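Local coordinates for protein activated BY transcription factor SSRB (Salmonella enterica, PDB 2WNW) that belongs to glycosyl hydrolase family 30 and combines a TIM-barrel domain with a beta-sandwich domain, at residues A[30-35]-A[416-421]; A[392-397]-A[410-415]; A[23-28]-A[423-428]. All coordinates share one frame; numbering follows the deposited sequence.

All three contacts lie in the beta sheet of the beta-sandwich part of the fold, on the same side of the chain's centre. Along the chain, contact 3 (23-28 with 423-428) encloses contact 1 (30-35 with 416-421), which encloses contact 2, the hairpin 392-397 with 410-415. The centres of contacts 1 and 2 are about 11 Å apart, as are those of contacts 1 and 3; contacts 2 and 3 do not touch. Contacts 1 and 3 share the adjacent strands 417-423 and 426-432, and R420 of one forms a salt bridge with E427 of the other. The N-terminal residues therefore join C-terminal strands, with the whole TIM barrel intervening in sequence.

Contact 1 of 3, residues A[30-35]-A[416-421]; sequences CSELIS and ERRCRV
In the beta-sandwich part of this family 30 protein, strands 33-35 and 417-421 run parallel although they come from far ends of the chain, their short axes 36° apart. L33 pairs with R420 and I34 with V421. R420 N donates to E32 O at 2.8 Å, nearly along the C=O axis, and I34 N reaches R420 O at 3.0 Å, from above the carbonyl plane.

The side chains of L33 and R420 leave on the same face and cross obliquely. A bend at chi3 (-71°) brings the arginine's flat group over the leucine, so that L33 CD2 lies over its centre, 3.6 Å from R420 CZ. Arginine suits this place because it offers a face for apolar packing while its edge carries N-H groups: R420 NH2 donates in plane to a lone pair of S31 O at 2.9 Å, and D29 and E427 supply salt-bridge partners for the same guanidinium.

E32 meets R418 differently. Its extended chain brings the carboxylate over a face of the guanidinium, the two planes 72° apart. E32 OE1 is 2.8 Å from R418 NH2 and E32 OE2 is 3.2 Å from R418 CZ, but no N-H points at OE1, so the pair is held by charge alone.

On the sheet face bearing I34 and V421, I34 also packs on L407 and V409 of strand 405-411 and on E395 of strand 393-399. On the other face, L33 packs against H274 of the second subunit. I34 CG1 stands anti to its carbonyl carbon, sending the branch toward the neighbouring strand, where I34 CD1 rests 3.7 Å from C419 SG.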
loop_
_atom_site.group_PDB
_atom_site.type_symbol
_atom_site.label_atom_id
_atom_site.label_comp_id
_atom_site.label_asym_id
_atom_site.label_seq_id
_atom_site.Cartn_x
_atom_site.Cartn_y
_atom_site.Cartn_z
ATOM N N CYS A 30 13.874 -12.444 -12.722
ATOM C CA CYS A 30 12.692 -11.828 -12.122
ATOM C C CYS A 30 12.956 -10.498 -11.419
ATOM O O CYS A 30 12.169 -10.080 -10.569
ATOM C CB CYS A 30 12.044 -12.792 -11.125
ATOM S SG CYS A 30 11.326 -14.272 -11.876
ATOM N N SER A 31 14.047 -9.827 -11.770
ATOM C CA SER A 31 14.368 -8.553 -11.134
ATOM C C SER A 31 13.766 -7.361 -11.878
ATOM O O SER A 31 13.430 -7.460 -13.062
ATOM C CB SER A 31 15.884 -8.378 -11.046
ATOM O OG SER A 31 16.441 -8.185 -12.333
ATOM N N GLU A 32 13.636 -6.243 -11.165
ATOM C CA GLU A 32 13.101 -4.993 -11.710
ATOM C C GLU A 32 11.744 -5.123 -12.379
ATOM O O GLU A 32 11.467 -4.462 -13.384
ATOM C CB GLU A 32 14.099 -4.380 -12.698
ATOM C CG GLU A 32 15.370 -3.878 -12.038
ATOM C CD GLU A 32 16.331 -3.224 -13.016
ATOM O OE1 GLU A 32 17.332 -2.647 -12.550
ATOM O OE2 GLU A 32 16.094 -3.287 -14.241
ATOM N N LEU A 33 10.882 -5.945 -11.798
ATOM C CA LEU A 33 9.564 -6.175 -12.361
ATOM C C LEU A 33 8.416 -5.342 -11.822
ATOM O O LEU A 33 8.389 -4.963 -10.657
ATOM C CB LEU A 33 9.153 -7.633 -12.158
ATOM C CG LEU A 33 9.966 -8.776 -12.763
ATOM C CD1 LEU A 33 9.325 -10.097 -12.352
ATOM C CD2 LEU A 33 9.993 -8.642 -14.279
ATOM N N ILE A 34 7.473 -5.060 -12.711
ATOM C CA ILE A 34 6.221 -4.428 -12.333
ATOM C C ILE A 34 5.312 -5.499 -12.909
ATOM O O ILE A 34 5.116 -5.580 -14.123
ATOM C CB ILE A 34 5.956 -3.074 -13.015
ATOM C CG1 ILE A 34 6.797 -1.988 -12.336
ATOM C CG2 ILE A 34 4.464 -2.730 -12.899
ATOM C CD1 ILE A 34 6.524 -0.574 -12.827
ATOM N N SER A 35 4.820 -6.366 -12.035
ATOM C CA SER A 35 3.964 -7.466 -12.448
ATOM C C SER A 35 2.513 -7.042 -12.557
ATOM O O SER A 35 1.990 -6.362 -11.673
ATOM C CB SER A 35 4.077 -8.617 -11.447
ATOM O OG SER A 35 5.426 -9.014 -11.280
ATOM N N GLU A 416 17.165 8.257 -13.329
ATOM C CA GLU A 416 16.479 7.516 -14.372
ATOM C C GLU A 416 16.299 6.115 -13.790
ATOM O O GLU A 416 17.197 5.604 -13.122
ATOM C CB GLU A 416 17.359 7.461 -15.618
ATOM C CG GLU A 416 16.789 6.653 -16.757
ATOM C CD GLU A 416 17.786 6.503 -17.894
ATOM O OE1 GLU A 416 18.827 5.845 -17.690
ATOM O OE2 GLU A 416 17.534 7.051 -18.983
ATOM N N ARG A 417 15.142 5.500 -14.017
ATOM C CA ARG A 417 14.894 4.159 -13.491
ATOM C C ARG A 417 14.356 3.216 -14.558
ATOM O O ARG A 417 13.747 3.651 -15.535
ATOM C CB ARG A 417 13.913 4.217 -12.315
ATOM C CG ARG A 417 14.445 4.952 -11.081
ATOM C CD ARG A 417 15.691 4.274 -10.519
ATOM N NE ARG A 417 15.438 2.878 -10.169
ATOM C CZ ARG A 417 14.868 2.474 -9.038
ATOM N NH1 ARG A 417 14.676 1.179 -8.821
ATOM N NH2 ARG A 417 14.507 3.358 -8.115
ATOM N N ARG A 418 14.592 1.923 -14.362
ATOM C CA ARG A 418 14.137 0.909 -15.303
ATOM C C ARG A 418 13.176 -0.068 -14.657
ATOM O O ARG A 418 13.210 -0.290 -13.448
ATOM C CB ARG A 418 15.318 0.107 -15.843
ATOM C CG ARG A 418 16.277 0.874 -16.716
ATOM C CD ARG A 418 17.428 -0.036 -17.080
ATOM N NE ARG A 418 18.136 -0.473 -15.881
ATOM C CZ ARG A 418 18.537 -1.720 -15.653
ATOM N NH1 ARG A 418 18.299 -2.673 -16.545
ATOM N NH2 ARG A 418 19.178 -2.012 -14.528
ATOM N N CYS A 419 12.327 -0.664 -15.481
ATOM C CA CYS A 419 11.382 -1.653 -15.001
ATOM C C CYS A 419 10.945 -2.503 -16.174
ATOM O O CYS A 419 11.080 -2.102 -17.331
ATOM C CB CYS A 419 10.164 -0.984 -14.358
ATOM S SG CYS A 419 9.094 -0.069 -15.484
ATOM N N ARG A 420 10.456 -3.694 -15.874
ATOM C CA ARG A 420 9.970 -4.575 -16.910
ATOM C C ARG A 420 8.522 -4.881 -16.589
ATOM O O ARG A 420 8.231 -5.516 -15.575
ATOM C CB ARG A 420 10.771 -5.877 -16.945
ATOM C CG ARG A 420 12.160 -5.759 -17.546
ATOM C CD ARG A 420 12.750 -7.148 -17.760
ATOM N NE ARG A 420 13.090 -7.793 -16.500
ATOM C CZ ARG A 420 12.997 -9.099 -16.271
ATOM N NH1 ARG A 420 12.559 -9.921 -17.216
ATOM N NH2 ARG A 420 13.358 -9.586 -15.093
ATOM N N VAL A 421 7.610 -4.402 -17.426
ATOM C CA VAL A 421 6.197 -4.682 -17.211
ATOM C C VAL A 421 6.029 -6.136 -17.624
ATOM O O VAL A 421 6.249 -6.490 -18.784
ATOM C CB VAL A 421 5.300 -3.785 -18.078
ATOM C CG1 VAL A 421 3.835 -4.157 -17.868
ATOM C CG2 VAL A 421 5.535 -2.322 -17.713
#

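Contact 2 of 3, residues A[392-397]-A[410-415]; sequences LLEEVG and YNRDVQ
E394, L392 and Y410 lose the most surface where strands 393-399 and 405-411 form an antiparallel beta hairpin. E394 and Y410 are a hydrogen-bonded pair: Y410 N donates to E394 O at 2.8 Å, and E394 N to Y410 O at 2.9 Å. Their side chains lie alongside each other, pointing the same way, with carboxylate and ring planes 80° apart. E394 OE1 lies in the plane of the ring at its edge, 3.7 Å from Y410 CD1, where the ring hydrogens carry partial positive charge. E394 OE2 accepts a hydrogen bond from H315 and approaches R412 CD at 3.2 Å, while its salt bridge to R412 NH1 is long.

L392, just before the strand, crosses R412 at about a right angle. Its branched end suits the aliphatic part of the arginine, with L392 CD2 3.8 Å from R412 CG, and CD1 reaches the D413 carboxylate. The backbone joins in, R412 N donating to L392 O at 3.1 Å. At the end of its strand, N411 accepts from D413 N through OD1, an Asx turn that leads the chain out of the hairpin.

Helix 305-322 meets the E394 and Y410 face, where H311 bonds Y410 OH. On the other face, L393 packs against R417 and C419 of strand 417-423.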
loop_
_atom_site.group_PDB
_atom_site.type_symbol
_atom_site.label_atom_id
_atom_site.label_comp_id
_atom_site.label_asym_id
_atom_site.label_seq_id
_atom_site.Cartn_x
_atom_site.Cartn_y
_atom_site.Cartn_z
ATOM N N LEU A 392 9.258 3.363 -5.291
ATOM C CA LEU A 392 9.550 4.670 -5.874
ATOM C C LEU A 392 9.004 4.689 -7.295
ATOM O O LEU A 392 8.774 5.750 -7.873
ATOM C CB LEU A 392 11.055 4.955 -5.873
ATOM C CG LEU A 392 11.699 5.173 -4.500
ATOM C CD1 LEU A 392 13.158 5.554 -4.687
ATOM C CD2 LEU A 392 10.966 6.275 -3.741
ATOM N N LEU A 393 8.823 3.502 -7.866
ATOM C CA LEU A 393 8.227 3.391 -9.191
ATOM C C LEU A 393 6.752 3.150 -8.890
ATOM O O LEU A 393 6.312 2.013 -8.708
ATOM C CB LEU A 393 8.825 2.214 -9.973
ATOM C CG LEU A 393 10.153 2.530 -10.668
ATOM C CD1 LEU A 393 10.761 1.259 -11.242
ATOM C CD2 LEU A 393 9.908 3.558 -11.769
ATOM N N GLU A 394 6.002 4.243 -8.792
ATOM C CA GLU A 394 4.579 4.189 -8.489
ATOM C C GLU A 394 3.815 3.705 -9.706
ATOM O O GLU A 394 4.091 4.121 -10.829
ATOM C CB GLU A 394 4.088 5.578 -8.065
ATOM C CG GLU A 394 4.775 6.098 -6.800
ATOM C CD GLU A 394 4.242 7.449 -6.352
ATOM O OE1 GLU A 394 3.062 7.746 -6.625
ATOM O OE2 GLU A 394 4.993 8.209 -5.719
ATOM N N GLU A 395 2.847 2.825 -9.485
ATOM C CA GLU A 395 2.088 2.283 -10.598
ATOM C C GLU A 395 0.707 1.774 -10.226
ATOM O O GLU A 395 0.467 1.349 -9.098
ATOM C CB GLU A 395 2.882 1.139 -11.236
ATOM C CG GLU A 395 3.225 -0.020 -10.279
ATOM C CD GLU A 395 2.041 -0.934 -9.993
ATOM O OE1 GLU A 395 1.198 -1.104 -10.898
ATOM O OE2 GLU A 395 1.958 -1.499 -8.877
ATOM N N VAL A 396 -0.202 1.827 -11.195
ATOM C CA VAL A 396 -1.557 1.320 -11.013
ATOM C C VAL A 396 -2.099 0.985 -12.397
ATOM O O VAL A 396 -1.872 1.725 -13.353
ATOM C CB VAL A 396 -2.481 2.341 -10.302
ATOM C CG1 VAL A 396 -2.657 3.593 -11.147
ATOM C CG2 VAL A 396 -3.832 1.691 -10.000
ATOM N N GLY A 397 -2.788 -0.145 -12.506
ATOM C CA GLY A 397 -3.326 -0.551 -13.792
ATOM C C GLY A 397 -4.828 -0.728 -13.781
ATOM O O GLY A 397 -5.433 -0.917 -12.727
ATOM N N TYR A 410 4.836 5.979 -12.748
ATOM C CA TYR A 410 5.435 7.270 -12.432
ATOM C C TYR A 410 6.698 7.056 -11.599
ATOM O O TYR A 410 6.662 6.407 -10.549
ATOM C CB TYR A 410 4.421 8.123 -11.654
ATOM C CG TYR A 410 5.021 9.278 -10.878
ATOM C CD1 TYR A 410 4.754 9.433 -9.515
ATOM C CD2 TYR A 410 5.862 10.204 -11.495
ATOM C CE1 TYR A 410 5.311 10.481 -8.787
ATOM C CE2 TYR A 410 6.424 11.258 -10.774
ATOM C CZ TYR A 410 6.145 11.387 -9.423
ATOM O OH TYR A 410 6.706 12.417 -8.708
ATOM N N ASN A 411 7.813 7.594 -12.079
ATOM C CA ASN A 411 9.091 7.465 -11.385
ATOM C C ASN A 411 9.361 8.691 -10.513
ATOM O O ASN A 411 9.742 9.745 -11.023
ATOM C CB ASN A 411 10.225 7.292 -12.406
ATOM C CG ASN A 411 11.596 7.321 -11.760
ATOM O OD1 ASN A 411 11.732 7.007 -10.578
ATOM N ND2 ASN A 411 12.622 7.688 -12.533
ATOM N N ARG A 412 9.177 8.556 -9.199
ATOM C CA ARG A 412 9.407 9.690 -8.306
ATOM C C ARG A 412 10.870 9.827 -7.891
ATOM O O ARG A 412 11.237 10.788 -7.215
ATOM C CB ARG A 412 8.521 9.594 -7.050
ATOM C CG ARG A 412 8.920 8.514 -6.061
ATOM C CD ARG A 412 8.039 8.543 -4.815
ATOM N NE ARG A 412 8.159 9.800 -4.076
ATOM C CZ ARG A 412 7.467 10.086 -2.975
ATOM N NH1 ARG A 412 6.605 9.206 -2.483
ATOM N NH2 ARG A 412 7.630 11.252 -2.368
ATOM N N ASP A 413 11.704 8.874 -8.301
ATOM C CA ASP A 413 13.125 8.911 -7.965
ATOM C C ASP A 413 13.747 10.099 -8.698
ATOM O O ASP A 413 13.179 10.603 -9.671
ATOM C CB ASP A 413 13.814 7.612 -8.407
ATOM C CG ASP A 413 15.074 7.300 -7.599
ATOM O OD1 ASP A 413 15.598 8.203 -6.910
ATOM O OD2 ASP A 413 15.542 6.141 -7.659
ATOM N N VAL A 414 14.911 10.538 -8.232
ATOM C CA VAL A 414 15.609 11.662 -8.845
ATOM C C VAL A 414 16.601 11.161 -9.889
ATOM O O VAL A 414 17.397 11.931 -10.427
ATOM C CB VAL A 414 16.372 12.483 -7.788
ATOM C CG1 VAL A 414 15.386 13.112 -6.806
ATOM C CG2 VAL A 414 17.359 11.591 -7.057
ATOM N N GLN A 415 16.553 9.860 -10.157
ATOM C CA GLN A 415 17.431 9.241 -11.146
ATOM C C GLN A 415 16.578 8.518 -12.169
ATOM O O GLN A 415 15.419 8.192 -11.910
ATOM C CB GLN A 415 18.334 8.188 -10.510
ATOM C CG GLN A 415 19.235 8.649 -9.403
ATOM C CD GLN A 415 20.038 7.491 -8.856
ATOM O OE1 GLN A 415 20.724 6.795 -9.608
ATOM N NE2 GLN A 415 19.956 7.269 -7.548
#

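Contact 3 of 3, residues A[23-28]-A[423-428]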
loop_
_atom_site.group_PDB
_atom_site.type_symbol
_atom_site.label_atom_id
_atom_site.label_comp_id
_atom_site.label_asym_id
_atom_site.label_seq_id
_atom_site.Cartn_x
_atom_site.Cartn_y
_atom_site.Cartn_z
ATOM N N PHE A 23 5.595 -6.238 -26.945
ATOM C CA PHE A 23 6.088 -7.043 -25.840
ATOM C C PHE A 23 6.978 -8.120 -26.452
ATOM O O PHE A 23 6.956 -8.336 -27.664
ATOM C CB PHE A 23 4.927 -7.728 -25.114
ATOM C CG PHE A 23 4.124 -6.819 -24.225
ATOM C CD1 PHE A 23 4.291 -6.859 -22.841
ATOM C CD2 PHE A 23 3.171 -5.960 -24.760
ATOM C CE1 PHE A 23 3.513 -6.058 -22.001
ATOM C CE2 PHE A 23 2.387 -5.152 -23.929
ATOM C CZ PHE A 23 2.560 -5.204 -22.546
ATOM N N SER A 24 7.753 -8.787 -25.605
ATOM C CA SER A 24 8.635 -9.866 -26.028
ATOM C C SER A 24 8.403 -11.011 -25.056
ATOM O O SER A 24 7.806 -10.810 -23.995
ATOM C CB SER A 24 10.097 -9.426 -25.950
ATOM O OG SER A 24 10.350 -8.335 -26.813
ATOM N N HIS A 25 8.851 -12.212 -25.412
ATOM C CA HIS A 25 8.697 -13.349 -24.514
ATOM C C HIS A 25 9.517 -12.969 -23.287
ATOM O O HIS A 25 10.625 -12.451 -23.423
ATOM C CB HIS A 25 9.263 -14.626 -25.142
ATOM C CG HIS A 25 9.060 -15.848 -24.300
ATOM N ND1 HIS A 25 7.817 -16.402 -24.081
ATOM C CD2 HIS A 25 9.937 -16.600 -23.592
ATOM C CE1 HIS A 25 7.938 -17.442 -23.275
ATOM N NE2 HIS A 25 9.213 -17.583 -22.964
ATOM N N ARG A 26 8.985 -13.217 -22.096
ATOM C CA ARG A 26 9.699 -12.850 -20.878
ATOM C C ARG A 26 11.031 -13.567 -20.685
ATOM O O ARG A 26 11.230 -14.687 -21.157
ATOM C CB ARG A 26 8.830 -13.095 -19.641
ATOM C CG ARG A 26 8.697 -14.557 -19.238
ATOM C CD ARG A 26 8.384 -14.676 -17.748
ATOM N NE ARG A 26 9.478 -14.156 -16.931
ATOM C CZ ARG A 26 9.413 -13.959 -15.618
ATOM N NH1 ARG A 26 8.302 -14.239 -14.951
ATOM N NH2 ARG A 26 10.462 -13.470 -14.969
ATOM N N GLN A 27 11.941 -12.898 -19.987
ATOM C CA GLN A 27 13.249 -13.455 -19.680
ATOM C C GLN A 27 13.070 -14.186 -18.355
ATOM O O GLN A 27 12.170 -13.855 -17.581
ATOM C CB GLN A 27 14.278 -12.341 -19.507
ATOM C CG GLN A 27 14.320 -11.345 -20.647
ATOM C CD GLN A 27 15.236 -10.173 -20.350
ATOM O OE1 GLN A 27 16.446 -10.341 -20.200
ATOM N NE2 GLN A 27 14.662 -8.979 -20.254
ATOM N N ARG A 28 13.921 -15.171 -18.094
ATOM C CA ARG A 28 13.834 -15.936 -16.857
ATOM C C ARG A 28 14.045 -15.081 -15.608
ATOM O O ARG A 28 13.371 -15.280 -14.598
ATOM C CB ARG A 28 14.844 -17.091 -16.873
ATOM C CG ARG A 28 14.333 -18.357 -17.559
ATOM C CD ARG A 28 15.331 -19.505 -17.427
ATOM N NE ARG A 28 16.266 -19.572 -18.548
ATOM C CZ ARG A 28 15.978 -20.111 -19.730
ATOM N NH1 ARG A 28 14.778 -20.636 -19.949
ATOM N NH2 ARG A 28 16.890 -20.127 -20.696
ATOM N N ASP A 423 3.518 -9.301 -17.975
ATOM C CA ASP A 423 2.140 -9.767 -18.090
ATOM C C ASP A 423 2.167 -11.224 -18.541
ATOM O O ASP A 423 2.232 -11.511 -19.739
ATOM C CB ASP A 423 1.386 -8.923 -19.118
ATOM C CG ASP A 423 -0.041 -9.396 -19.337
ATOM O OD1 ASP A 423 -0.704 -8.861 -20.248
ATOM O OD2 ASP A 423 -0.505 -10.297 -18.605
ATOM N N GLY A 424 2.119 -12.140 -17.581
ATOM C CA GLY A 424 2.154 -13.551 -17.922
ATOM C C GLY A 424 3.520 -13.933 -18.457
ATOM O O GLY A 424 4.528 -13.741 -17.778
ATOM N N ASP A 425 3.563 -14.463 -19.677
ATOM C CA ASP A 425 4.831 -14.867 -20.278
ATOM C C ASP A 425 5.371 -13.809 -21.235
ATOM O O ASP A 425 6.280 -14.076 -22.023
ATOM C CB ASP A 425 4.662 -16.206 -21.009
ATOM C CG ASP A 425 3.874 -16.075 -22.297
ATOM O OD1 ASP A 425 3.010 -15.176 -22.389
ATOM O OD2 ASP A 425 4.110 -16.886 -23.220
ATOM N N LYS A 426 4.812 -12.604 -21.157
ATOM C CA LYS A 426 5.232 -11.496 -22.010
ATOM C C LYS A 426 5.733 -10.322 -21.169
ATOM O O LYS A 426 5.244 -10.091 -20.063
ATOM C CB LYS A 426 4.059 -11.027 -22.873
ATOM C CG LYS A 426 3.476 -12.091 -23.798
ATOM C CD LYS A 426 4.470 -12.493 -24.875
ATOM C CE LYS A 426 3.789 -13.259 -26.005
ATOM N NZ LYS A 426 3.081 -14.472 -25.514
ATOM N N GLU A 427 6.700 -9.579 -21.700
ATOM C CA GLU A 427 7.242 -8.427 -20.986
ATOM C C GLU A 427 7.682 -7.322 -21.940
ATOM O O GLU A 427 7.878 -7.548 -23.135
ATOM C CB GLU A 427 8.453 -8.834 -20.143
ATOM C CG GLU A 427 9.734 -9.007 -20.962
ATOM C CD GLU A 427 10.954 -9.303 -20.109
ATOM O OE1 GLU A 427 10.983 -10.363 -19.454
ATOM O OE2 GLU A 427 11.886 -8.471 -20.098
ATOM N N ILE A 428 7.825 -6.123 -21.394
ATOM C CA ILE A 428 8.299 -4.980 -22.153
ATOM C C ILE A 428 9.116 -4.131 -21.188
ATOM O O ILE A 428 8.636 -3.744 -20.122
ATOM C CB ILE A 428 7.144 -4.147 -22.765
ATOM C CG1 ILE A 428 7.731 -2.975 -23.559
ATOM C CG2 ILE A 428 6.202 -3.650 -21.676
ATOM C CD1 ILE A 428 6.715 -2.197 -24.376
HETATM O O HOH W 1 5.038 -14.487 -15.255
#
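Two backbone bonds of equal length set the core of this contact: S24 N donates to E427 O at 2.8 Å, and E427 N returns to S24 O. They make S24 and E427 an antiparallel hydrogen-bonded pair, joining strand 17-25 to strand 426-432 in the sheet of the beta-sandwich part. Two residues further on, past the non-hydrogen-bonded pair H25 and K426, R26 N donates to D425 O, approaching from above the carbonyl plane.

At one end F23 crosses I428 at about a right angle. I428 CG2 sits over a face of the F23 ring in a CH-pi contact, 3.6 Å from F23 CE1, and L440 of strand 437-442 touches both residues. At the other end the E427 carboxylate meets Q27. E427 CG takes the crowded position between its backbone N and carbonyl carbon (chi1 78°), and beyond it the chain extends. Q27 N donates to E427 OE1 at 2.8 Å, from above the carboxylate plane. Q27 NE2 donates to E427 OE2, whose position is less certain. A glutamine fits because its amide adds a second, neutral donor.

Behind this shell, the R26 guanidinium turns toward the chain that follows it: R26 NE donates to Q27 O at 2.8 Å and NH2 to D29 O, just past the segment. A water links R26 NH1 to G424 O, 2.7 Å from that oxygen. D425 reaches this place through a type II' turn from D423 to K426, in which G424 has a positive phi (69°) that favours glycine; K426 NZ forms a salt bridge with D425 OD1 at 3.2 Å.

From the neighbouring strand 417-423, R420 NH1 forms a salt bridge with the same E427 OE1. The carboxylate of this buried residue thus faces N-H donors and an arginine, surroundings that would be expected to favour its ionised form.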